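Local coordinates for protein 1A (Cricket paralysis virus, PDB 6C3R), which suppresses antiviral RNA silencing in insect cells by inhibiting host AGO2 and recruiting a cellular ubiquitin ligase that promotes AGO2 degradation, at residues A14-E18 against F120-K124; R55-E59 against K86-C92; I66-D71 against L106-P110; E78-V84 against F135-Q141. All coordinates share one frame; numbering follows the deposited sequence.

Contact 1 (A14-E18 against F120-K124); sequences AAQFE and FQQWK
F17, just past the end of helix 2-16, anchors a mixed apolar and polar contact with residues 120-124 at the end of helix 117-123, where F120, Q121 and K124 receive it at the periphery of the domain. The Q121 amide lies over one face of the F17 ring, toward its rim, with the two planes only 12° apart, so the flat groups are almost parallel. The Q121 chain reaches this place by a bend at chi2 (70°), which folds the amide back over the ring. At the ring's edge, F17 CE2 stands 4.2 Å from F120 CB, and K124 CD comes up near the ring plane, 4.3 Å from F17 CD2. F17 and F120 both also meet the ring of F113, which ties the helix end into the aromatic core; F120 packs edge-to-face with F28 as well. K124, kinked at chi3 (78°), runs past the ring and brings NZ to 2.7 Å from F17 O, while NZ is hydrogen-bonded to N20 O. The aromatic ring thus supplies the buried anchor, and the lysine ammonium, bonded to N20 O, lies close to F17 O where the chain leaves helix 2-16, an environment that probably favours its charged form.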
loop_
_atom_site.group_PDB
_atom_site.type_symbol
_atom_site.label_atom_id
_atom_site.label_comp_id
_atom_site.label_asym_id
_atom_site.label_seq_id
_atom_site.Cartn_x
_atom_site.Cartn_y
_atom_site.Cartn_z
ATOM N N ALA A 14 18.387 1.758 24.950
ATOM C CA ALA A 14 17.812 2.515 26.049
ATOM C C ALA A 14 18.691 3.711 26.340
ATOM O O ALA A 14 18.222 4.846 26.381
ATOM C CB ALA A 14 17.684 1.643 27.287
ATOM N N ALA A 15 19.980 3.441 26.509
ATOM C CA ALA A 15 20.955 4.468 26.835
ATOM C C ALA A 15 20.999 5.566 25.779
ATOM O O ALA A 15 20.701 6.719 26.076
ATOM C CB ALA A 15 22.331 3.840 27.001
ATOM N N GLN A 16 21.313 5.201 24.537
ATOM C CA GLN A 16 21.659 6.206 23.523
ATOM C C GLN A 16 20.653 6.472 22.417
ATOM O O GLN A 16 20.853 7.411 21.650
ATOM C CB GLN A 16 22.976 5.836 22.896
ATOM C CG GLN A 16 24.121 5.842 23.880
ATOM C CD GLN A 16 25.415 5.474 23.211
ATOM O OE1 GLN A 16 25.468 5.308 21.991
ATOM N NE2 GLN A 16 26.472 5.327 24.004
ATOM N N PHE A 17 19.596 5.668 22.324
ATOM C CA PHE A 17 18.600 5.811 21.259
ATOM C C PHE A 17 17.212 6.054 21.836
ATOM O O PHE A 17 16.199 5.888 21.131
ATOM C CB PHE A 17 18.593 4.558 20.353
ATOM C CG PHE A 17 19.857 4.358 19.563
ATOM C CD1 PHE A 17 20.955 3.739 20.126
ATOM C CD2 PHE A 17 19.947 4.775 18.246
ATOM C CE1 PHE A 17 22.133 3.542 19.387
ATOM C CE2 PHE A 17 21.119 4.584 17.508
ATOM C CZ PHE A 17 22.217 3.966 18.081
ATOM N N GLU A 18 17.164 6.449 23.111
ATOM C CA GLU A 18 15.922 6.838 23.781
ATOM C C GLU A 18 14.846 5.758 23.669
ATOM O O GLU A 18 13.663 6.056 23.423
ATOM C CB GLU A 18 15.400 8.165 23.209
ATOM C CG GLU A 18 16.467 9.240 23.020
ATOM C CD GLU A 18 15.896 10.591 22.597
ATOM O OE1 GLU A 18 14.686 10.677 22.267
ATOM O OE2 GLU A 18 16.665 11.581 22.602
ATOM N N PHE A 120 22.255 3.691 12.309
ATOM C CA PHE A 120 20.914 3.583 12.915
ATOM C C PHE A 120 20.441 4.851 13.614
ATOM O O PHE A 120 19.248 5.078 13.756
ATOM C CB PHE A 120 20.824 2.395 13.888
ATOM C CG PHE A 120 20.642 1.099 13.186
ATOM C CD1 PHE A 120 19.412 0.773 12.643
ATOM C CD2 PHE A 120 21.710 0.242 12.993
ATOM C CE1 PHE A 120 19.247 -0.404 11.943
ATOM C CE2 PHE A 120 21.550 -0.933 12.302
ATOM C CZ PHE A 120 20.321 -1.257 11.775
ATOM N N GLN A 121 21.400 5.646 14.067
ATOM C CA GLN A 121 21.132 6.956 14.646
ATOM C C GLN A 121 20.664 7.953 13.547
ATOM O O GLN A 121 19.736 8.746 13.773
ATOM C CB GLN A 121 22.389 7.435 15.393
ATOM C CG GLN A 121 22.136 8.524 16.411
ATOM C CD GLN A 121 21.369 8.031 17.622
ATOM O OE1 GLN A 121 21.941 7.393 18.510
ATOM N NE2 GLN A 121 20.067 8.359 17.685
ATOM N N GLN A 122 21.274 7.885 12.360
ATOM C CA GLN A 122 20.815 8.691 11.240
ATOM C C GLN A 122 19.486 8.229 10.670
ATOM O O GLN A 122 18.617 9.055 10.380
ATOM C CB GLN A 122 21.824 8.739 10.125
ATOM C CG GLN A 122 21.377 9.611 8.938
ATOM C CD GLN A 122 20.914 11.046 9.280
ATOM O OE1 GLN A 122 21.281 11.618 10.318
ATOM N NE2 GLN A 122 20.119 11.638 8.373
ATOM N N TRP A 123 19.330 6.923 10.481
ATOM C CA TRP A 123 18.039 6.340 10.156
ATOM C C TRP A 123 16.877 7.032 10.885
ATOM O O TRP A 123 15.838 7.281 10.274
ATOM C CB TRP A 123 18.058 4.855 10.502
ATOM C CG TRP A 123 16.701 4.230 10.647
ATOM C CD1 TRP A 123 15.987 4.064 11.803
ATOM C CD2 TRP A 123 15.905 3.693 9.604
ATOM N NE1 TRP A 123 14.791 3.460 11.533
ATOM C CE2 TRP A 123 14.716 3.223 10.184
ATOM C CE3 TRP A 123 16.085 3.549 8.230
ATOM C CZ2 TRP A 123 13.706 2.613 9.430
ATOM C CZ3 TRP A 123 15.082 2.943 7.476
ATOM C CH2 TRP A 123 13.905 2.491 8.079
ATOM N N LYS A 124 17.044 7.323 12.185
ATOM C CA LYS A 124 15.964 7.907 12.997
ATOM C C LYS A 124 15.556 9.323 12.593
ATOM O O LYS A 124 14.442 9.751 12.879
ATOM C CB LYS A 124 16.351 7.953 14.478
ATOM C CG LYS A 124 16.371 6.617 15.183
ATOM C CD LYS A 124 16.532 6.806 16.678
ATOM C CE LYS A 124 15.229 7.210 17.344
ATOM N NZ LYS A 124 15.372 7.108 18.819
#

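Contact 2 (R55-E59 against K86-C92); sequences RIKRE and KFVQNYC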
loop_
_atom_site.group_PDB
_atom_site.type_symbol
_atom_site.label_atom_id
_atom_site.label_comp_id
_atom_site.label_asym_id
_atom_site.label_seq_id
_atom_site.Cartn_x
_atom_site.Cartn_y
_atom_site.Cartn_z
ATOM N N ARG A 55 1.965 -7.928 -2.883
ATOM C CA ARG A 55 2.571 -6.807 -2.147
ATOM C C ARG A 55 2.933 -7.265 -0.725
ATOM O O ARG A 55 4.045 -7.090 -0.283
ATOM C CB ARG A 55 1.594 -5.622 -2.136
ATOM C CG ARG A 55 2.183 -4.221 -2.261
ATOM C CD ARG A 55 2.482 -3.576 -0.922
ATOM N NE ARG A 55 1.392 -3.754 0.049
ATOM C CZ ARG A 55 1.524 -3.683 1.380
ATOM N NH1 ARG A 55 2.700 -3.393 1.966
ATOM N NH2 ARG A 55 0.448 -3.890 2.145
ATOM N N ILE A 56 1.985 -7.916 -0.056
ATOM C CA ILE A 56 2.182 -8.528 1.274
ATOM C C ILE A 56 3.348 -9.521 1.240
ATOM O O ILE A 56 4.260 -9.434 2.048
ATOM C CB ILE A 56 0.903 -9.290 1.780
ATOM C CG1 ILE A 56 -0.353 -8.418 1.830
ATOM C CG2 ILE A 56 1.121 -9.901 3.142
ATOM C CD1 ILE A 56 -0.151 -7.079 2.492
ATOM N N LYS A 57 3.296 -10.474 0.321
ATOM C CA LYS A 57 4.278 -11.561 0.283
ATOM C C LYS A 57 5.708 -11.071 0.024
ATOM O O LYS A 57 6.652 -11.493 0.690
ATOM C CB LYS A 57 3.863 -12.606 -0.746
ATOM C CG LYS A 57 2.645 -13.411 -0.309
ATOM C CD LYS A 57 3.036 -14.469 0.714
ATOM C CE LYS A 57 1.981 -14.659 1.798
ATOM N NZ LYS A 57 2.531 -15.457 2.934
ATOM N N ARG A 58 5.833 -10.156 -0.923
ATOM C CA ARG A 58 7.065 -9.405 -1.145
ATOM C C ARG A 58 7.621 -8.708 0.117
ATOM O O ARG A 58 8.826 -8.761 0.358
ATOM C CB ARG A 58 6.839 -8.393 -2.265
ATOM C CG ARG A 58 8.011 -7.491 -2.578
ATOM C CD ARG A 58 9.177 -8.250 -3.192
ATOM N NE ARG A 58 10.057 -7.315 -3.906
ATOM C CZ ARG A 58 11.332 -7.531 -4.225
ATOM N NH1 ARG A 58 11.944 -8.682 -3.927
ATOM N NH2 ARG A 58 12.006 -6.581 -4.865
ATOM N N GLU A 59 6.757 -8.059 0.893
ATOM C CA GLU A 59 7.164 -7.396 2.140
ATOM C C GLU A 59 7.770 -8.398 3.151
ATOM O O GLU A 59 8.836 -8.162 3.722
ATOM C CB GLU A 59 5.988 -6.595 2.749
ATOM C CG GLU A 59 6.406 -5.657 3.898
ATOM C CD GLU A 59 5.388 -4.558 4.274
ATOM O OE1 GLU A 59 4.879 -3.834 3.395
ATOM O OE2 GLU A 59 5.103 -4.375 5.476
ATOM N N LYS A 86 14.150 -1.367 -1.205
ATOM C CA LYS A 86 13.043 -2.134 -1.796
ATOM C C LYS A 86 11.875 -2.388 -0.849
ATOM O O LYS A 86 10.729 -2.387 -1.280
ATOM C CB LYS A 86 13.527 -3.463 -2.308
ATOM C CG LYS A 86 14.298 -3.361 -3.593
ATOM C CD LYS A 86 15.113 -4.629 -3.761
ATOM C CE LYS A 86 15.699 -4.751 -5.143
ATOM N NZ LYS A 86 16.815 -5.738 -5.077
ATOM N N PHE A 87 12.176 -2.656 0.416
ATOM C CA PHE A 87 11.157 -2.762 1.454
ATOM C C PHE A 87 10.426 -1.439 1.575
ATOM O O PHE A 87 9.215 -1.405 1.478
ATOM C CB PHE A 87 11.774 -3.149 2.802
ATOM C CG PHE A 87 10.768 -3.349 3.888
ATOM C CD1 PHE A 87 10.360 -2.282 4.678
ATOM C CD2 PHE A 87 10.213 -4.598 4.116
ATOM C CE1 PHE A 87 9.404 -2.439 5.681
ATOM C CE2 PHE A 87 9.277 -4.776 5.127
ATOM C CZ PHE A 87 8.856 -3.685 5.903
ATOM N N VAL A 88 11.175 -0.368 1.798
ATOM C CA VAL A 88 10.642 0.989 1.886
ATOM C C VAL A 88 9.791 1.336 0.652
ATOM O O VAL A 88 8.701 1.850 0.801
ATOM C CB VAL A 88 11.790 2.006 2.098
ATOM C CG1 VAL A 88 11.392 3.419 1.723
ATOM C CG2 VAL A 88 12.249 1.988 3.551
ATOM N N GLN A 89 10.266 1.034 -0.555
ATOM C CA GLN A 89 9.447 1.218 -1.766
ATOM C C GLN A 89 8.128 0.432 -1.701
ATOM O O GLN A 89 7.065 0.962 -1.997
ATOM C CB GLN A 89 10.200 0.799 -3.028
ATOM C CG GLN A 89 11.202 1.825 -3.520
ATOM C CD GLN A 89 11.803 1.491 -4.892
ATOM O OE1 GLN A 89 12.579 2.289 -5.442
ATOM N NE2 GLN A 89 11.454 0.321 -5.455
ATOM N N ASN A 90 8.209 -0.828 -1.308
ATOM C CA ASN A 90 7.033 -1.670 -1.246
ATOM C C ASN A 90 6.098 -1.358 -0.060
ATOM O O ASN A 90 4.922 -1.708 -0.091
ATOM C CB ASN A 90 7.446 -3.143 -1.244
ATOM C CG ASN A 90 6.385 -4.053 -1.844
ATOM O OD1 ASN A 90 5.970 -3.884 -3.004
ATOM N ND2 ASN A 90 5.951 -5.036 -1.069
ATOM N N TYR A 91 6.602 -0.715 0.988
ATOM C CA TYR A 91 5.736 -0.384 2.117
ATOM C C TYR A 91 4.707 0.694 1.722
ATOM O O TYR A 91 4.946 1.533 0.867
ATOM C CB TYR A 91 6.539 0.007 3.368
ATOM C CG TYR A 91 5.670 0.266 4.591
ATOM C CD1 TYR A 91 5.120 -0.783 5.328
ATOM C CD2 TYR A 91 5.379 1.557 4.989
ATOM C CE1 TYR A 91 4.315 -0.545 6.441
ATOM C CE2 TYR A 91 4.589 1.812 6.090
ATOM C CZ TYR A 91 4.046 0.767 6.818
ATOM O OH TYR A 91 3.247 1.061 7.925
ATOM N N CYS A 92 3.545 0.620 2.342
ATOM C CA CYS A 92 2.411 1.442 2.002
ATOM C C CYS A 92 1.706 1.709 3.334
ATOM O O CYS A 92 0.993 0.843 3.826
ATOM C CB CYS A 92 1.555 0.640 1.022
ATOM S SG CYS A 92 -0.146 1.164 0.807
#
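R55 O is gripped twice: by E59 N, 3.1 Å away in the ordinary i to i+4 helical bond, and by N90 ND2 from the last turn of helix 77-90. The second bond is weak, 2.9 Å from N90 ND2 to R55 O but bent to 128° at the hydrogen. With CG anti to the backbone N (chi1 -152°), N90 sends its amide across toward helix 53-70, and ND2 also lies 3.5 Å from R58 CG. R55 answers in the other direction. Its chain bends at chi2 and chi3, passes CD along N90, and places NH1 in a salt bridge to E59 OE1 (2.6 Å), with a weak, longer bond to N90 O (3.5 Å). C92 CB lies over one face of this guanidinium. E59, extended beyond CG, crosses F87 with its CG 3.2 Å from F87 CE2, and its carboxylate sits at the edge of the Y91 ring. On the far flank R58 NH2 reaches the aliphatic part of K86 at CD (3.8 Å), while R58 NH1 is paired with E61 and K86 NZ is bonded to Y97 of the second subunit. The two helices run nearly antiparallel, at 155°, with axes 10.1 Å apart. F87 continues the packing along helix 53-70 to L62 and I66, and C92, beyond the end of helix 77-90, is joined by a disulfide to C92 of the second subunit, which sets this helix pair beside the dimer interface.

Contact 3 (I66-D71 against L106-P110); sequences IFLTSD and LIVSP
Hydrogen bonds between S70 and S109 lock the end of helix 53-70 to the end of strand 104-108. S109 N donates to S70 OG (3.0 Å) along a nearly straight path of 166°, and S70 OG in turn donates to F67 O, 2.6 Å away; with OG between the backbone N and the carbonyl carbon (chi1 88°), one hydroxyl serves both bonds. S109 OG gives a return bond to S70 O (3.1 Å), arriving from above the carbonyl plane. As N-cap of helix 110-114, S109 OG also accepts a weak bond from F112 N.

Apolar contacts fill the rest. I66 CD1 meets L106 CD2 at 3.5 Å, the two side chains crossing at about a right angle. V108 CG2 leans on S70 CB at 3.6 Å. The F67 ring, reached with CG anti to the backbone N, puts CD1 3.9 Å from I107 CG2 and has the I107 carbonyl at its edge.

Helix and strand run almost parallel, 10° apart, with axes separated by 6.9 Å. Beside the strand, in the same two-stranded parallel sheet, runs 26-30, where L106 and V108 pair with T27, Y29 and Q31, while helix 77-90 flanks the contact through L83, W80 and F87.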
loop_
_atom_site.group_PDB
_atom_site.type_symbol
_atom_site.label_atom_id
_atom_site.label_comp_id
_atom_site.label_asym_id
_atom_site.label_seq_id
_atom_site.Cartn_x
_atom_site.Cartn_y
_atom_site.Cartn_z
ATOM N N ILE A 66 16.385 -9.074 4.988
ATOM C CA ILE A 66 17.027 -8.000 5.702
ATOM C C ILE A 66 17.534 -8.523 7.034
ATOM O O ILE A 66 18.576 -8.097 7.501
ATOM C CB ILE A 66 16.081 -6.774 5.885
ATOM C CG1 ILE A 66 15.912 -6.044 4.544
ATOM C CG2 ILE A 66 16.577 -5.781 6.955
ATOM C CD1 ILE A 66 14.624 -5.242 4.426
ATOM N N PHE A 67 16.816 -9.467 7.638
ATOM C CA PHE A 67 17.319 -10.061 8.855
ATOM C C PHE A 67 18.422 -11.062 8.589
ATOM O O PHE A 67 19.491 -11.007 9.224
ATOM C CB PHE A 67 16.257 -10.762 9.667
ATOM C CG PHE A 67 16.840 -11.405 10.889
ATOM C CD1 PHE A 67 17.148 -10.626 12.000
ATOM C CD2 PHE A 67 17.187 -12.755 10.895
ATOM C CE1 PHE A 67 17.729 -11.194 13.123
ATOM C CE2 PHE A 67 17.777 -13.331 12.010
ATOM C CZ PHE A 67 18.042 -12.549 13.129
ATOM N N LEU A 68 18.151 -12.020 7.710
ATOM C CA LEU A 68 19.108 -13.096 7.493
ATOM C C LEU A 68 20.455 -12.556 7.010
ATOM O O LEU A 68 21.486 -13.028 7.440
ATOM C CB LEU A 68 18.579 -14.099 6.491
ATOM C CG LEU A 68 17.384 -14.959 6.881
ATOM C CD1 LEU A 68 17.007 -15.772 5.660
ATOM C CD2 LEU A 68 17.661 -15.872 8.042
ATOM N N THR A 69 20.441 -11.553 6.142
ATOM C CA THR A 69 21.685 -10.948 5.668
ATOM C C THR A 69 22.390 -10.150 6.773
ATOM O O THR A 69 23.612 -10.025 6.736
ATOM C CB THR A 69 21.478 -10.031 4.442
ATOM O OG1 THR A 69 20.542 -9.006 4.765
ATOM C CG2 THR A 69 20.993 -10.820 3.229
ATOM N N SER A 70 21.626 -9.607 7.719
ATOM C CA SER A 70 22.186 -8.968 8.909
ATOM C C SER A 70 22.794 -9.945 9.928
ATOM O O SER A 70 23.673 -9.571 10.698
ATOM C CB SER A 70 21.130 -8.133 9.622
ATOM O OG SER A 70 20.418 -8.925 10.533
ATOM N N ASP A 71 22.321 -11.185 9.928
ATOM C CA ASP A 71 22.698 -12.202 10.921
ATOM C C ASP A 71 23.967 -12.994 10.560
ATOM O O ASP A 71 24.180 -14.102 11.067
ATOM C CB ASP A 71 21.512 -13.169 11.084
ATOM C CG ASP A 71 21.550 -13.938 12.386
ATOM O OD1 ASP A 71 21.658 -13.285 13.453
ATOM O OD2 ASP A 71 21.452 -15.194 12.350
ATOM N N LEU A 106 10.939 -3.810 10.600
ATOM C CA LEU A 106 12.133 -4.541 10.193
ATOM C C LEU A 106 12.926 -4.996 11.382
ATOM O O LEU A 106 12.889 -4.373 12.429
ATOM C CB LEU A 106 13.035 -3.685 9.313
ATOM C CG LEU A 106 12.463 -3.451 7.918
ATOM C CD1 LEU A 106 13.228 -2.336 7.213
ATOM C CD2 LEU A 106 12.466 -4.704 7.071
ATOM N N ILE A 107 13.679 -6.081 11.187
ATOM C CA ILE A 107 14.447 -6.702 12.260
ATOM C C ILE A 107 15.858 -6.986 11.802
ATOM O O ILE A 107 16.087 -7.479 10.707
ATOM C CB ILE A 107 13.798 -8.023 12.753
ATOM C CG1 ILE A 107 12.327 -7.785 13.042
ATOM C CG2 ILE A 107 14.531 -8.557 13.983
ATOM C CD1 ILE A 107 11.607 -8.959 13.643
ATOM N N VAL A 108 16.790 -6.750 12.700
ATOM C CA VAL A 108 18.208 -6.866 12.421
ATOM C C VAL A 108 18.823 -7.570 13.629
ATOM O O VAL A 108 18.337 -7.400 14.729
ATOM C CB VAL A 108 18.745 -5.422 12.132
ATOM C CG1 VAL A 108 19.875 -4.980 13.049
ATOM C CG2 VAL A 108 19.127 -5.287 10.672
ATOM N N SER A 109 19.885 -8.346 13.442
ATOM C CA SER A 109 20.575 -8.945 14.588
ATOM C C SER A 109 21.321 -7.872 15.448
ATOM O O SER A 109 21.586 -6.754 14.969
ATOM C CB SER A 109 21.547 -10.041 14.135
ATOM O OG SER A 109 22.771 -9.510 13.655
ATOM N N PRO A 110 21.664 -8.210 16.715
ATOM C CA PRO A 110 22.432 -7.320 17.580
ATOM C C PRO A 110 23.855 -7.026 17.139
ATOM O O PRO A 110 24.352 -5.928 17.348
ATOM C CB PRO A 110 22.470 -8.084 18.898
ATOM C CG PRO A 110 21.271 -8.941 18.876
ATOM C CD PRO A 110 21.195 -9.390 17.460
#

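Contact 4 (E78-V84 against F135-Q141); sequences EEWKGLV and FLRKRTQ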
loop_
_atom_site.group_PDB
_atom_site.type_symbol
_atom_site.label_atom_id
_atom_site.label_comp_id
_atom_site.label_asym_id
_atom_site.label_seq_id
_atom_site.Cartn_x
_atom_site.Cartn_y
_atom_site.Cartn_z
ATOM N N GLU A 78 25.995 -2.194 1.255
ATOM C CA GLU A 78 25.276 -1.370 0.288
ATOM C C GLU A 78 24.175 -2.183 -0.363
ATOM O O GLU A 78 23.086 -1.694 -0.679
ATOM C CB GLU A 78 26.250 -0.855 -0.782
ATOM C CG GLU A 78 27.451 -0.099 -0.211
ATOM C CD GLU A 78 27.055 1.175 0.508
ATOM O OE1 GLU A 78 27.685 1.476 1.534
ATOM O OE2 GLU A 78 26.106 1.867 0.059
ATOM N N GLU A 79 24.464 -3.447 -0.568
ATOM C CA GLU A 79 23.450 -4.381 -1.019
ATOM C C GLU A 79 22.402 -4.629 0.041
ATOM O O GLU A 79 21.255 -4.809 -0.271
ATOM C CB GLU A 79 24.104 -5.687 -1.439
ATOM C CG GLU A 79 24.966 -5.511 -2.677
ATOM C CD GLU A 79 24.150 -5.123 -3.891
ATOM O OE1 GLU A 79 24.574 -4.220 -4.642
ATOM O OE2 GLU A 79 23.080 -5.726 -4.104
ATOM N N TRP A 80 22.814 -4.637 1.301
ATOM C CA TRP A 80 21.867 -4.681 2.393
ATOM C C TRP A 80 20.954 -3.461 2.346
ATOM O O TRP A 80 19.735 -3.601 2.481
ATOM C CB TRP A 80 22.582 -4.736 3.727
ATOM C CG TRP A 80 21.623 -4.806 4.897
ATOM C CD1 TRP A 80 20.990 -5.913 5.370
ATOM C CD2 TRP A 80 21.187 -3.718 5.712
ATOM N NE1 TRP A 80 20.198 -5.585 6.432
ATOM C CE2 TRP A 80 20.305 -4.239 6.664
ATOM C CE3 TRP A 80 21.445 -2.356 5.718
ATOM C CZ2 TRP A 80 19.688 -3.435 7.632
ATOM C CZ3 TRP A 80 20.836 -1.556 6.682
ATOM C CH2 TRP A 80 19.972 -2.100 7.628
ATOM N N LYS A 81 21.535 -2.281 2.165
ATOM C CA LYS A 81 20.745 -1.066 2.094
ATOM C C LYS A 81 19.766 -1.057 0.958
ATOM O O LYS A 81 18.658 -0.555 1.116
ATOM C CB LYS A 81 21.624 0.149 1.966
ATOM C CG LYS A 81 22.184 0.621 3.299
ATOM C CD LYS A 81 23.419 1.479 3.095
ATOM C CE LYS A 81 23.155 2.716 2.261
ATOM N NZ LYS A 81 24.455 3.268 1.779
ATOM N N GLY A 82 20.170 -1.589 -0.192
ATOM C CA GLY A 82 19.262 -1.701 -1.328
ATOM C C GLY A 82 18.044 -2.549 -1.007
ATOM O O GLY A 82 16.962 -2.256 -1.486
ATOM N N LEU A 83 18.209 -3.601 -0.205
ATOM C CA LEU A 83 17.071 -4.404 0.250
ATOM C C LEU A 83 16.141 -3.575 1.127
ATOM O O LEU A 83 14.941 -3.605 0.970
ATOM C CB LEU A 83 17.522 -5.629 1.050
ATOM C CG LEU A 83 18.247 -6.789 0.366
ATOM C CD1 LEU A 83 18.878 -7.708 1.393
ATOM C CD2 LEU A 83 17.284 -7.555 -0.514
ATOM N N VAL A 84 16.703 -2.810 2.036
ATOM C CA VAL A 84 15.889 -1.918 2.838
ATOM C C VAL A 84 15.115 -0.952 1.939
ATOM O O VAL A 84 13.960 -0.668 2.176
ATOM C CB VAL A 84 16.738 -1.157 3.883
ATOM C CG1 VAL A 84 15.883 -0.181 4.653
ATOM C CG2 VAL A 84 17.377 -2.146 4.846
ATOM N N PHE A 135 19.720 8.632 1.448
ATOM C CA PHE A 135 20.269 7.846 2.547
ATOM C C PHE A 135 20.527 6.388 2.191
ATOM O O PHE A 135 21.582 5.853 2.534
ATOM C CB PHE A 135 19.338 7.908 3.757
ATOM C CG PHE A 135 19.891 7.235 4.988
ATOM C CD1 PHE A 135 21.074 7.679 5.568
ATOM C CD2 PHE A 135 19.217 6.177 5.578
ATOM C CE1 PHE A 135 21.577 7.071 6.695
ATOM C CE2 PHE A 135 19.714 5.566 6.709
ATOM C CZ PHE A 135 20.898 6.015 7.274
ATOM N N LEU A 136 19.577 5.754 1.522
ATOM C CA LEU A 136 19.724 4.344 1.117
ATOM C C LEU A 136 20.374 4.071 -0.265
ATOM O O LEU A 136 20.498 2.904 -0.652
ATOM C CB LEU A 136 18.366 3.628 1.199
ATOM C CG LEU A 136 17.649 3.644 2.556
ATOM C CD1 LEU A 136 16.277 2.995 2.407
ATOM C CD2 LEU A 136 18.466 2.963 3.658
ATOM N N ARG A 137 20.800 5.110 -0.989
ATOM C CA ARG A 137 21.428 4.899 -2.302
ATOM C C ARG A 137 22.723 4.104 -2.189
ATOM O O ARG A 137 23.541 4.353 -1.301
ATOM C CB ARG A 137 21.715 6.208 -3.037
ATOM C CG ARG A 137 22.348 5.971 -4.406
ATOM C CD ARG A 137 22.112 7.094 -5.401
ATOM N NE ARG A 137 20.809 7.022 -6.077
ATOM C CZ ARG A 137 19.733 7.777 -5.815
ATOM N NH1 ARG A 137 19.746 8.717 -4.860
ATOM N NH2 ARG A 137 18.618 7.586 -6.525
ATOM N N LYS A 138 22.894 3.155 -3.104
ATOM C CA LYS A 138 24.038 2.259 -3.089
ATOM C C LYS A 138 25.323 2.956 -3.514
ATOM O O LYS A 138 25.724 2.896 -4.678
ATOM C CB LYS A 138 23.796 1.057 -3.998
ATOM C CG LYS A 138 22.649 0.166 -3.566
ATOM C CD LYS A 138 22.806 -1.241 -4.128
ATOM C CE LYS A 138 22.812 -1.269 -5.649
ATOM N NZ LYS A 138 23.064 -2.641 -6.159
ATOM N N ARG A 139 25.976 3.596 -2.552
ATOM C CA ARG A 139 27.344 4.087 -2.728
ATOM C C ARG A 139 28.305 2.921 -2.996
ATOM O O ARG A 139 27.968 1.766 -2.770
ATOM C CB ARG A 139 27.782 4.857 -1.480
ATOM C CG ARG A 139 27.031 6.172 -1.304
ATOM C CD ARG A 139 26.921 6.609 0.146
ATOM N NE ARG A 139 26.094 7.819 0.283
ATOM C CZ ARG A 139 24.756 7.860 0.340
ATOM N NH1 ARG A 139 24.015 6.747 0.272
ATOM N NH2 ARG A 139 24.143 9.041 0.473
ATOM N N THR A 140 29.491 3.222 -3.510
ATOM C CA THR A 140 30.514 2.184 -3.695
ATOM C C THR A 140 31.141 1.751 -2.360
ATOM O O THR A 140 31.269 0.549 -2.096
ATOM C CB THR A 140 31.604 2.597 -4.712
ATOM O OG1 THR A 140 32.400 1.451 -5.041
ATOM C CG2 THR A 140 32.514 3.719 -4.192
ATOM N N GLN A 141 31.489 2.734 -1.521
ATOM C CA GLN A 141 32.201 2.502 -0.262
ATOM C C GLN A 141 31.638 3.412 0.821
ATOM O O GLN A 141 31.912 3.218 1.998
ATOM C CB GLN A 141 33.698 2.766 -0.455
ATOM C CG GLN A 141 34.598 2.155 0.616
ATOM C CD GLN A 141 36.079 2.278 0.282
ATOM O OE1 GLN A 141 36.485 3.149 -0.489
ATOM N NE2 GLN A 141 36.893 1.404 0.864
#
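E79 and K138 meet at a carboxylate: K138 NZ bonds to E79 OE1 in a 2.7 Å salt bridge, on the syn side and 22° out of the carboxylate plane. The E78 carboxylate is likewise approached on its syn side, by K81 NZ of the same helix (2.8 Å to OE2), and R139 N lies 3.1 Å from E78 OE2 across the contact. The W80 indole, which faces the interior, has V84 CG2 over one face and W119 in an edge-to-face contact. The F135 ring stacks on W119.

K81 is the pivot. A bend at chi3 (60°) places its ammonium between E78 OE2 and the tail, where NZ also makes a weak bond to R137 O (3.4 Å). That carbonyl also accepts the weak R139 N bond of the inverse gamma turn centred on K138. K138 CG and CD lie along E78 O, and the bend at chi3 then turns CE and NZ toward E79. R139 is poorly ordered; its NH1 is modelled 3.8 Å from the like-charged K81 NZ, and its NH2 is bonded to A134 O. The R137 side chain is about 4 Å from that of R133, a residue involved in inhibiting host stress granule formation.

In the first turn of helix 77-90, where N76 caps the E78 and E79 amides, E79 thus ties K138 directly, while E78 pairs with K81 and probably tempers its repulsion with R139. This salt bridge and the weak lysine-carbonyl bond accompany apolar packing of V84 CG1 on L136 CD1 (3.9 Å).

From the N terminus, helix 2-16 ends at contact 1, which closes the longest loop by joining residues 14-18 to 120-124. Contacts 2 and 3 both lie within that loop. They also cross each other, because helix 53-70 first meets the end of helix 77-90 and then, further on, strand 104-108; F87 packs on I66 and L106 where the two contacts meet. Contact 4 crosses the other three: it starts on helix 77-90, between the halves of contacts 2 and 3, and reaches past contact 1 to the C-terminal tail. W80 links contacts 3 and 4 through I66 O, and F135 packs on Q122 and W123 to join contacts 4 and 1.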